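Local atomic coordinates of alpha-glucosidase (PDB entry 6PNR), a protein that probably hydrolyses alpha-linked sulfoquinovosides, as a family 31 glycoside hydrolase that binds a sulfonated aza-sugar inhibitor. Residues Leu218-Leu221 and Glu222-Thr226. Residues are numbered along the deposited sequence; the frame is centred on the assembly and turned at random.
Sequences LKLL and ERITT
Ile224 sends its CD1 back along the helix into the angle between two leucines, 4.3 Å from CG of Leu220 and 4.4 Å from CD2 of Leu221. With CG1 anti to the carbonyl carbon (chi1 -77°), the longer branch passes the oxygen end of the Leu220 carbonyl, CG1 lying 3.3 Å from Leu220 O. That same oxygen takes the N-H of Ile224 in a fairly straight bond (163° at the hydrogen). The next residue, Thr225, places OG1 between its backbone N and carbonyl carbon (chi1 54°), from where the hydroxyl donates to Leu221 O at 2.8 Å. The Thr225 N-H bonds to Leu221 O as well, giving it two donors from one residue, while Arg230 bonds to OG1. These i to i+4 bonds belong to helix 217-228, which links the N-terminal beta-sandwich region to the family 31 TIM barrel; Leu220 and Ile224 face Tyr179 and Val173 on the sandwich strands, whereas Leu221 touches Met578. On another flank the extended chain of Glu222 runs back along the helix beside Lys219, the two pointing the same way, with Lys219 CG 4.0 Å from Glu222 OE1. The lysine NZ, 7.0 Å from Glu222 OE1, makes no salt bridge here; Glu222 OE2 instead bonds to NE2 of His570. An alanine in place of Glu222 would probably leave the His570 imidazole without this acceptor and remove the chain lying alongside Lys219. Arg223 lays its CG 3.3 Å from Lys219 O before the extended chain goes on, the side chain also touching Asn86.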
loop_
_atom_site.group_PDB
_atom_site.type_symbol
_atom_site.label_atom_id
_atom_site.label_comp_id
_atom_site.label_asym_id
_atom_site.label_seq_id
_atom_site.Cartn_x
_atom_site.Cartn_y
_atom_site.Cartn_z
ATOM N N LEU A 218 28.363 23.517 -10.794
ATOM C CA LEU A 218 28.006 24.818 -11.351
ATOM C C LEU A 218 27.944 24.757 -12.868
ATOM O O LEU A 218 26.998 25.262 -13.476
ATOM C CB LEU A 218 29.004 25.884 -10.898
ATOM C CG LEU A 218 28.961 26.266 -9.423
ATOM C CD1 LEU A 218 30.189 27.085 -9.048
ATOM C CD2 LEU A 218 27.693 27.039 -9.113
ATOM N N LYS A 219 28.940 24.127 -13.502
ATOM C CA LYS A 219 28.917 24.014 -14.961
ATOM C C LYS A 219 27.859 23.034 -15.436
ATOM O O LYS A 219 27.274 23.218 -16.509
ATOM C CB LYS A 219 30.298 23.601 -15.494
ATOM C CG LYS A 219 31.352 24.717 -15.421
ATOM C CD LYS A 219 32.718 24.235 -15.915
ATOM C CE LYS A 219 33.832 25.210 -15.549
ATOM N NZ LYS A 219 35.178 24.624 -15.824
ATOM N N LEU A 220 27.599 21.981 -14.665
ATOM C CA LEU A 220 26.489 21.103 -15.011
ATOM C C LEU A 220 25.168 21.873 -15.052
ATOM O O LEU A 220 24.359 21.677 -15.965
ATOM C CB LEU A 220 26.407 19.950 -14.020
ATOM C CG LEU A 220 25.622 18.759 -14.546
ATOM C CD1 LEU A 220 26.320 18.159 -15.749
ATOM C CD2 LEU A 220 25.497 17.743 -13.447
ATOM N N LEU A 221 24.933 22.757 -14.076
ATOM C CA LEU A 221 23.698 23.536 -14.094
ATOM C C LEU A 221 23.671 24.507 -15.268
ATOM O O LEU A 221 22.600 24.774 -15.825
ATOM C CB LEU A 221 23.522 24.283 -12.770
ATOM C CG LEU A 221 22.601 23.613 -11.734
ATOM C CD1 LEU A 221 21.181 23.522 -12.286
ATOM C CD2 LEU A 221 23.117 22.243 -11.354
ATOM N N GLU A 222 24.833 25.033 -15.673
ATOM C CA GLU A 222 24.892 25.834 -16.897
ATOM C C GLU A 222 24.422 25.030 -18.101
ATOM O O GLU A 222 23.616 25.512 -18.903
ATOM C CB GLU A 222 26.312 26.360 -17.113
ATOM C CG GLU A 222 26.743 27.283 -15.997
ATOM C CD GLU A 222 28.237 27.586 -15.993
ATOM O OE1 GLU A 222 28.886 27.418 -17.058
ATOM O OE2 GLU A 222 28.751 28.006 -14.918
ATOM N N ARG A 223 24.893 23.784 -18.227
ATOM C CA ARG A 223 24.473 22.943 -19.350
ATOM C C ARG A 223 23.001 22.543 -19.248
ATOM O O ARG A 223 22.280 22.525 -20.256
ATOM C CB ARG A 223 25.362 21.699 -19.421
ATOM C CG ARG A 223 26.857 22.025 -19.571
ATOM C CD ARG A 223 27.614 20.874 -20.243
ATOM N NE ARG A 223 29.064 20.988 -20.079
ATOM C CZ ARG A 223 29.863 21.651 -20.906
ATOM N NH1 ARG A 223 29.359 22.263 -21.973
ATOM N NH2 ARG A 223 31.168 21.703 -20.662
ATOM N N ILE A 224 22.546 22.189 -18.045
ATOM C CA ILE A 224 21.146 21.804 -17.851
ATOM C C ILE A 224 20.219 22.908 -18.349
ATOM O O ILE A 224 19.256 22.656 -19.081
ATOM C CB ILE A 224 20.899 21.476 -16.368
ATOM C CG1 ILE A 224 21.461 20.089 -16.036
ATOM C CG2 ILE A 224 19.403 21.567 -16.007
ATOM C CD1 ILE A 224 21.437 19.734 -14.551
ATOM N N THR A 225 20.509 24.150 -17.969
ATOM C CA THR A 225 19.608 25.246 -18.297
ATOM C C THR A 225 19.824 25.771 -19.712
ATOM O O THR A 225 18.889 26.316 -20.308
ATOM C CB THR A 225 19.763 26.372 -17.277
ATOM O OG1 THR A 225 21.142 26.757 -17.186
ATOM C CG2 THR A 225 19.291 25.899 -15.908
ATOM N N THR A 226 21.028 25.609 -20.280
ATOM C CA THR A 226 21.165 25.831 -21.718
ATOM C C THR A 226 20.203 24.931 -22.490
ATOM O O THR A 226 19.584 25.361 -23.471
ATOM C CB THR A 226 22.612 25.593 -22.170
ATOM O OG1 THR A 226 23.456 26.611 -21.615
ATOM C CG2 THR A 226 22.713 25.642 -23.709
#